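Local coordinates for signal recognition 54 kDa protein (Pyrococcus furiosus, PDB 3DM5) that belongs to the SRP54 family of the signal recognition particle and holds guanosine-5'-diphosphate in a P-loop domain built on a central beta-sheet flanked by helices, at residues V106-S111 / K198-E203; L233-A238 / G242-T247; S260-A263 / P268-F271. One frame throughout, in Å; residues are numbered along the deposited sequence.

Contact 1 (V106-S111 / K198-E203); sequences VGIQGS and KALIEE. With GDP (guanosine-5'-diphosphate), chain J; SO4 (sulfate ion), chain G.
I108 and L200 meet methyl to methyl, with CG2 of I108 lying 4.1 Å from CD1 of L200 and the two side chains crossing at about a right angle. Each reaches the other with one branch. L200 directs its CB toward the loop, and with CG opposite the backbone N (chi1 -169°) its CD1 reaches I108; in I108 the short CG2 branch does the touching while the longer CG1 arm leads away. CD1 of L200 also comes within 4.3 Å of the carbonyl O of G107, so the same methyl meets both a side-chain methyl and a backbone carbonyl O. Beyond I108 the chain makes a type II turn to S111, and G110 supplies the positive phi that its third position calls for. The turn is pinned by S111 OG, which donates to I108 O over 2.8 Å in the carbonyl plane. G110 N then points almost straight at O2B of GDP (3.1 Å, 175°), as expected of a Walker A P-loop. At the other segment, K198 N donates to O2 of a sulfate, probably from the crystallisation liquor, at the start of helix 198-211. The loop joins strand 101-106 to helix 113-125; V106 packs on L218 of neighbouring strand 215-221, and helix 198-211 approaches the loop through L200.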
loop_
_atom_site.group_PDB
_atom_site.type_symbol
_atom_site.label_atom_id
_atom_site.label_comp_id
_atom_site.label_asym_id
_atom_site.label_seq_id
_atom_site.Cartn_x
_atom_site.Cartn_y
_atom_site.Cartn_z
ATOM N N VAL A 106 5.291 21.491 29.907
ATOM C CA VAL A 106 6.106 20.357 30.327
ATOM C C VAL A 106 6.069 19.286 29.238
ATOM O O VAL A 106 5.145 19.258 28.424
ATOM C CB VAL A 106 5.644 19.807 31.731
ATOM C CG1 VAL A 106 5.860 20.857 32.770
ATOM C CG2 VAL A 106 4.201 19.471 31.717
ATOM N N GLY A 107 7.086 18.429 29.202
ATOM C CA GLY A 107 7.187 17.403 28.175
ATOM C C GLY A 107 8.562 16.772 28.074
ATOM O O GLY A 107 9.571 17.379 28.419
ATOM N N ILE A 108 8.614 15.550 27.570
ATOM C CA ILE A 108 9.896 14.867 27.476
ATOM C C ILE A 108 10.607 15.211 26.173
ATOM O O ILE A 108 9.998 15.794 25.274
ATOM C CB ILE A 108 9.741 13.347 27.654
ATOM C CG1 ILE A 108 9.407 12.657 26.344
ATOM C CG2 ILE A 108 8.645 13.044 28.637
ATOM C CD1 ILE A 108 8.686 11.365 26.600
ATOM N N GLN A 109 11.902 14.894 26.097
ATOM C CA GLN A 109 12.690 15.157 24.890
ATOM C C GLN A 109 12.019 14.539 23.661
ATOM O O GLN A 109 11.561 13.395 23.695
ATOM C CB GLN A 109 14.132 14.638 25.029
ATOM N N GLY A 110 11.943 15.311 22.580
ATOM C CA GLY A 110 11.292 14.846 21.362
ATOM C C GLY A 110 9.771 14.738 21.415
ATOM O O GLY A 110 9.152 14.000 20.651
ATOM N N SER A 111 9.155 15.470 22.326
ATOM C CA SER A 111 7.711 15.545 22.331
ATOM C C SER A 111 7.311 16.631 21.370
ATOM O O SER A 111 6.165 16.707 20.968
ATOM C CB SER A 111 7.190 15.890 23.721
ATOM O OG SER A 111 7.771 17.089 24.214
ATOM N N LYS A 198 8.991 9.708 37.639
ATOM C CA LYS A 198 8.653 10.436 38.852
ATOM C C LYS A 198 9.441 11.746 38.964
ATOM O O LYS A 198 8.895 12.761 39.389
ATOM C CB LYS A 198 8.845 9.568 40.095
ATOM C CG LYS A 198 7.857 8.417 40.192
ATOM C CD LYS A 198 8.043 7.647 41.484
ATOM C CE LYS A 198 9.499 7.234 41.694
ATOM N NZ LYS A 198 9.643 6.151 42.717
ATOM N N ALA A 199 10.712 11.735 38.567
ATOM C CA ALA A 199 11.499 12.969 38.591
ATOM C C ALA A 199 10.773 14.088 37.873
ATOM O O ALA A 199 10.630 15.183 38.408
ATOM C CB ALA A 199 12.870 12.773 37.978
ATOM N N LEU A 200 10.322 13.809 36.656
ATOM C CA LEU A 200 9.688 14.826 35.825
ATOM C C LEU A 200 8.410 15.405 36.433
ATOM O O LEU A 200 8.199 16.614 36.391
ATOM C CB LEU A 200 9.433 14.305 34.395
ATOM C CG LEU A 200 9.016 15.341 33.346
ATOM C CD1 LEU A 200 9.734 15.071 32.049
ATOM C CD2 LEU A 200 7.518 15.355 33.127
ATOM N N ILE A 201 7.552 14.551 36.984
ATOM C CA ILE A 201 6.291 15.033 37.527
ATOM C C ILE A 201 6.570 15.812 38.797
ATOM O O ILE A 201 5.948 16.844 39.031
ATOM C CB ILE A 201 5.263 13.902 37.770
ATOM C CG1 ILE A 201 5.962 12.664 38.308
ATOM C CG2 ILE A 201 4.519 13.535 36.472
ATOM C CD1 ILE A 201 5.297 11.350 37.855
ATOM N N GLU A 202 7.541 15.348 39.580
ATOM C CA GLU A 202 7.952 16.042 40.801
ATOM C C GLU A 202 8.509 17.439 40.485
ATOM O O GLU A 202 8.143 18.430 41.120
ATOM C CB GLU A 202 8.973 15.204 41.580
ATOM C CG GLU A 202 9.215 15.656 43.014
ATOM C CD GLU A 202 7.946 15.625 43.876
ATOM O OE1 GLU A 202 7.052 14.780 43.626
ATOM O OE2 GLU A 202 7.848 16.450 44.813
ATOM N N GLU A 203 9.369 17.520 39.482
ATOM C CA GLU A 203 9.900 18.800 39.055
ATOM C C GLU A 203 8.808 19.736 38.545
ATOM O O GLU A 203 8.942 20.958 38.646
ATOM C CB GLU A 203 10.994 18.628 37.995
HETATM P PB GDP J . 11.823 18.910 22.002
HETATM O O1B GDP J . 10.673 17.967 21.917
HETATM O O2B GDP J . 12.997 18.178 22.604
HETATM O O3B GDP J . 11.436 20.107 22.835
HETATM O O3A GDP J . 12.370 19.322 20.541
HETATM P PA GDP J . 11.537 19.940 19.315
HETATM O O1A GDP J . 12.458 20.474 18.258
HETATM O O2A GDP J . 10.577 21.009 19.751
HETATM O "O5'" GDP J . 10.806 18.636 18.723
HETATM C "C5'" GDP J . 11.648 17.629 18.175
HETATM C "C4'" GDP J . 11.284 17.343 16.715
HETATM O "O4'" GDP J . 9.866 17.156 16.495
HETATM C "C3'" GDP J . 11.726 18.478 15.807
HETATM O "O3'" GDP J . 12.337 17.842 14.680
HETATM C "C2'" GDP J . 10.433 19.179 15.432
HETATM O "O2'" GDP J . 10.456 19.700 14.123
HETATM C "C1'" GDP J . 9.438 18.045 15.448
HETATM N N9 GDP J . 8.049 18.463 15.690
HETATM C C8 GDP J . 7.533 19.119 16.742
HETATM N N7 GDP J . 6.188 19.270 16.598
HETATM C C5 GDP J . 5.839 18.682 15.437
HETATM C C6 GDP J . 4.597 18.458 14.650
HETATM O O6 GDP J . 3.474 18.849 15.047
HETATM N N1 GDP J . 4.713 17.811 13.483
HETATM C C2 GDP J . 5.888 17.353 13.017
HETATM N N2 GDP J . 5.912 16.706 11.833
HETATM N N3 GDP J . 7.051 17.510 13.676
HETATM C C4 GDP J . 7.077 18.155 14.855
HETATM S S SO4 G . 9.996 5.861 38.041
HETATM O O1 SO4 G . 11.187 6.713 38.137
HETATM O O2 SO4 G . 8.887 6.583 37.411
HETATM O O3 SO4 G . 10.325 4.680 37.251
HETATM O O4 SO4 G . 9.584 5.444 39.379
#

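Contact 2 (L233-A238 / G242-T247)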
loop_
_atom_site.group_PDB
_atom_site.type_symbol
_atom_site.label_atom_id
_atom_site.label_comp_id
_atom_site.label_asym_id
_atom_site.label_seq_id
_atom_site.Cartn_x
_atom_site.Cartn_y
_atom_site.Cartn_z
ATOM N N LEU A 233 -2.543 10.443 32.061
ATOM C CA LEU A 233 -3.164 10.107 33.326
ATOM C C LEU A 233 -2.282 10.497 34.508
ATOM O O LEU A 233 -2.773 11.100 35.469
ATOM C CB LEU A 233 -3.479 8.616 33.387
ATOM C CG LEU A 233 -4.855 8.254 33.958
ATOM C CD1 LEU A 233 -4.820 6.920 34.661
ATOM C CD2 LEU A 233 -5.356 9.315 34.897
ATOM N N ALA A 234 -0.998 10.132 34.456
ATOM C CA ALA A 234 -0.092 10.460 35.560
ATOM C C ALA A 234 -0.038 11.971 35.746
ATOM O O ALA A 234 -0.163 12.476 36.855
ATOM C CB ALA A 234 1.302 9.881 35.351
ATOM N N PHE A 235 0.140 12.687 34.644
ATOM C CA PHE A 235 0.120 14.138 34.644
ATOM C C PHE A 235 -1.174 14.708 35.244
ATOM O O PHE A 235 -1.131 15.508 36.175
ATOM C CB PHE A 235 0.313 14.631 33.206
ATOM C CG PHE A 235 0.164 16.118 33.034
ATOM C CD1 PHE A 235 1.209 16.977 33.343
ATOM C CD2 PHE A 235 -1.012 16.650 32.528
ATOM C CE1 PHE A 235 1.073 18.344 33.167
ATOM C CE2 PHE A 235 -1.159 18.001 32.350
ATOM C CZ PHE A 235 -0.122 18.857 32.670
ATOM N N LYS A 236 -2.319 14.297 34.702
ATOM C CA LYS A 236 -3.612 14.816 35.135
ATOM C C LYS A 236 -3.845 14.622 36.632
ATOM O O LYS A 236 -4.693 15.288 37.233
ATOM C CB LYS A 236 -4.744 14.135 34.365
ATOM C CG LYS A 236 -6.118 14.694 34.675
ATOM C CD LYS A 236 -7.247 13.741 34.262
ATOM C CE LYS A 236 -8.564 14.219 34.868
ATOM N NZ LYS A 236 -9.767 13.525 34.341
ATOM N N GLU A 237 -3.095 13.698 37.221
ATOM C CA GLU A 237 -3.211 13.392 38.637
ATOM C C GLU A 237 -2.234 14.220 39.486
ATOM O O GLU A 237 -2.425 14.357 40.681
ATOM C CB GLU A 237 -2.988 11.900 38.872
ATOM C CG GLU A 237 -4.234 11.011 38.560
ATOM C CD GLU A 237 -3.892 9.505 38.475
ATOM O OE1 GLU A 237 -2.684 9.142 38.440
ATOM O OE2 GLU A 237 -4.837 8.684 38.431
ATOM N N ALA A 238 -1.204 14.775 38.863
ATOM C CA ALA A 238 -0.214 15.607 39.550
ATOM C C ALA A 238 -0.512 17.100 39.477
ATOM O O ALA A 238 0.307 17.912 39.874
ATOM C CB ALA A 238 1.203 15.330 38.996
ATOM N N GLY A 242 -4.311 20.971 34.697
ATOM C CA GLY A 242 -3.575 20.442 33.565
ATOM C C GLY A 242 -4.380 20.372 32.283
ATOM O O GLY A 242 -5.580 20.111 32.302
ATOM N N SER A 243 -3.717 20.632 31.162
ATOM C CA SER A 243 -4.274 20.345 29.833
ATOM C C SER A 243 -3.200 19.755 28.943
ATOM O O SER A 243 -2.042 19.626 29.347
ATOM C CB SER A 243 -4.827 21.605 29.173
ATOM O OG SER A 243 -3.784 22.537 28.916
ATOM N N ILE A 244 -3.565 19.433 27.710
ATOM C CA ILE A 244 -2.673 18.669 26.846
ATOM C C ILE A 244 -2.614 19.271 25.457
ATOM O O ILE A 244 -3.641 19.690 24.907
ATOM C CB ILE A 244 -3.203 17.204 26.702
ATOM C CG1 ILE A 244 -3.600 16.624 28.061
ATOM C CG2 ILE A 244 -2.200 16.309 25.973
ATOM C CD1 ILE A 244 -2.433 16.178 28.861
ATOM N N ILE A 245 -1.415 19.327 24.894
ATOM C CA ILE A 245 -1.276 19.518 23.469
ATOM C C ILE A 245 -0.663 18.253 22.891
ATOM O O ILE A 245 0.323 17.731 23.412
ATOM C CB ILE A 245 -0.404 20.720 23.113
ATOM C CG1 ILE A 245 -1.144 22.010 23.473
ATOM C CG2 ILE A 245 -0.055 20.701 21.611
ATOM C CD1 ILE A 245 -0.248 23.253 23.498
ATOM N N VAL A 246 -1.275 17.747 21.834
ATOM C CA VAL A 246 -0.791 16.545 21.173
ATOM C C VAL A 246 -0.114 16.930 19.869
ATOM O O VAL A 246 -0.731 17.589 19.018
ATOM C CB VAL A 246 -1.950 15.580 20.906
ATOM C CG1 VAL A 246 -1.454 14.354 20.184
ATOM C CG2 VAL A 246 -2.595 15.207 22.227
ATOM N N THR A 247 1.155 16.562 19.712
ATOM C CA THR A 247 1.912 17.004 18.538
ATOM C C THR A 247 2.034 15.908 17.479
ATOM O O THR A 247 1.709 14.745 17.743
ATOM C CB THR A 247 3.337 17.429 18.893
ATOM O OG1 THR A 247 3.994 16.337 19.544
ATOM C CG2 THR A 247 3.330 18.646 19.782
#
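The ring of F235 reaches the start of strand 242-247 with its CE2 corner, which sits 3.6 Å from CA of G242 and 3.5 Å from the carbonyl O of S243. Its placement follows from two torsions: CG lies opposite the backbone N (chi1 174°), sending the ring off the helix toward the strand, and chi2 of 81° sets the ring plane nearly perpendicular to the plane through CA, CB and CG. The backbone atoms it meets approach obliquely, except S243 N, which lies in the ring plane at the edge. Glycine suits position 242 because the ring rests close against its CA, on the side where another residue would carry a CB. I244 adds a side-chain contact: its CG1 is set beside the backbone N and a further bend at chi2 folds the arm over, bringing CD1 to 4.0 Å from F235 CD2; the phenyl and the isoleucine arm lie alongside and point opposite ways. Helix 228-237 and strand 242-247 are the second and third elements of a beta-alpha-beta unit that begins with strand 215-221, and their short segments run at 149° with axes 8.4 Å apart, as when a helix returns across a sheet before the next parallel strand. F235 also touches V216 and L218 of the first strand, so one large aromatic spans both. S243, whose CB is directed away from the helix, hydrogen-bonds through its short, buried hydroxyl OG to E215 OE2. K236 is almost fully extended, and its NZ reaches the carbonyl O of T265.

Contact 3 (S260-A263 / P268-F271)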
loop_
_atom_site.group_PDB
_atom_site.type_symbol
_atom_site.label_atom_id
_atom_site.label_comp_id
_atom_site.label_asym_id
_atom_site.label_seq_id
_atom_site.Cartn_x
_atom_site.Cartn_y
_atom_site.Cartn_z
ATOM N N SER A 260 -7.605 9.584 21.215
ATOM C CA SER A 260 -8.606 8.777 21.891
ATOM C C SER A 260 -8.101 8.372 23.279
ATOM O O SER A 260 -8.859 8.295 24.254
ATOM C CB SER A 260 -8.953 7.554 21.046
ATOM O OG SER A 260 -7.794 6.782 20.793
ATOM N N ALA A 261 -6.800 8.142 23.362
ATOM C CA ALA A 261 -6.166 7.736 24.614
ATOM C C ALA A 261 -6.201 8.849 25.675
ATOM O O ALA A 261 -6.596 8.623 26.813
ATOM C CB ALA A 261 -4.744 7.294 24.352
ATOM N N VAL A 262 -5.776 10.044 25.271
ATOM C CA VAL A 262 -5.796 11.226 26.108
ATOM C C VAL A 262 -7.221 11.595 26.485
ATOM O O VAL A 262 -7.482 11.987 27.617
ATOM C CB VAL A 262 -5.121 12.445 25.417
ATOM C CG1 VAL A 262 -5.489 13.730 26.134
ATOM C CG2 VAL A 262 -3.609 12.283 25.376
ATOM N N ALA A 263 -8.154 11.456 25.555
ATOM C CA ALA A 263 -9.527 11.814 25.861
ATOM C C ALA A 263 -10.171 10.823 26.862
ATOM O O ALA A 263 -11.115 11.158 27.590
ATOM C CB ALA A 263 -10.342 11.922 24.589
ATOM N N PRO A 268 -8.126 17.651 29.201
ATOM C CA PRO A 268 -8.561 18.451 28.062
ATOM C C PRO A 268 -7.448 18.612 27.037
ATOM O O PRO A 268 -6.350 19.051 27.411
ATOM C CB PRO A 268 -8.867 19.818 28.683
ATOM C CG PRO A 268 -8.320 19.781 30.052
ATOM C CD PRO A 268 -7.639 18.482 30.304
ATOM N N ILE A 269 -7.722 18.263 25.778
ATOM C CA ILE A 269 -6.808 18.549 24.684
ATOM C C ILE A 269 -7.206 19.912 24.148
ATOM O O ILE A 269 -8.349 20.086 23.704
ATOM C CB ILE A 269 -6.939 17.535 23.547
ATOM C CG1 ILE A 269 -6.738 16.116 24.075
ATOM C CG2 ILE A 269 -5.942 17.838 22.446
ATOM C CD1 ILE A 269 -7.346 15.081 23.198
ATOM N N LYS A 270 -6.270 20.871 24.186
ATOM C CA LYS A 270 -6.549 22.243 23.762
ATOM C C LYS A 270 -6.025 22.576 22.353
ATOM O O LYS A 270 -6.641 23.332 21.619
ATOM C CB LYS A 270 -5.987 23.221 24.780
ATOM C CG LYS A 270 -6.315 22.845 26.215
ATOM C CD LYS A 270 -7.309 23.795 26.836
ATOM C CE LYS A 270 -7.578 23.454 28.310
ATOM N NZ LYS A 270 -8.029 24.630 29.104
ATOM N N PHE A 271 -4.886 22.017 21.968
ATOM C CA PHE A 271 -4.375 22.214 20.614
ATOM C C PHE A 271 -3.780 20.929 20.099
ATOM O O PHE A 271 -3.467 20.028 20.868
ATOM C CB PHE A 271 -3.279 23.287 20.571
ATOM C CG PHE A 271 -3.692 24.617 21.132
ATOM C CD1 PHE A 271 -3.754 24.818 22.509
ATOM C CD2 PHE A 271 -3.977 25.677 20.291
ATOM C CE1 PHE A 271 -4.115 26.048 23.038
ATOM C CE2 PHE A 271 -4.334 26.908 20.808
ATOM C CZ PHE A 271 -4.406 27.090 22.196
#
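The end of helix 255-263 and the lead-in to strand 269-273 come nearest at A263 and P268, whose CA atoms are 7.1 Å apart, with just four residues between the segments. At I269 the backbone is extended (phi -90°, psi 120°) and presents its side chain to the helix, while the CB of the preceding P268 points away from the helix. V262 answers from the helix: its CG1 lies 3.4 Å from CG1 of I269 and 3.7 Å from CD1 of I269, and the two side chains cross obliquely. With chi2 at 158°, the isoleucine arm is drawn out nearly straight, long enough for CD1 to pass alongside V262 and come 4.4 Å from A263 N. Here helix 255-263 packs on the strand that follows it in the beta-alpha-beta unit 242-247, 255-263, 269-273. Branched apolar residues suit both positions: V262 also touches I244 on the first strand of that unit and A228 and A232 of helix 228-237, whereas I269 meets F284. K270, next along the strand, takes its NZ to E215 in a salt bridge.

All three contacts lie in the SRP54-type GTPase domain and follow one another in series along the chain. Contacts 2 and 3, with centres about 8 Å apart, belong to successive beta-alpha-beta units sharing strand 242-247; adjacent strand 269-273 pairs with it, I244 N probably bonding to P268 O (2.8 Å) and I244 O to K270 N (3.0 Å). Contact 1, whose centre is about 11 Å from that of contact 2, touches it through S111 O and T247 OG1 (2.6 Å, a probable hydrogen bond) and through V106 packed on F235. Contact 3 stays about 10 Å from contact 1 at the nearest atoms, so the phosphate-binding loop meets contact 2 directly and contact 3 through the sheet.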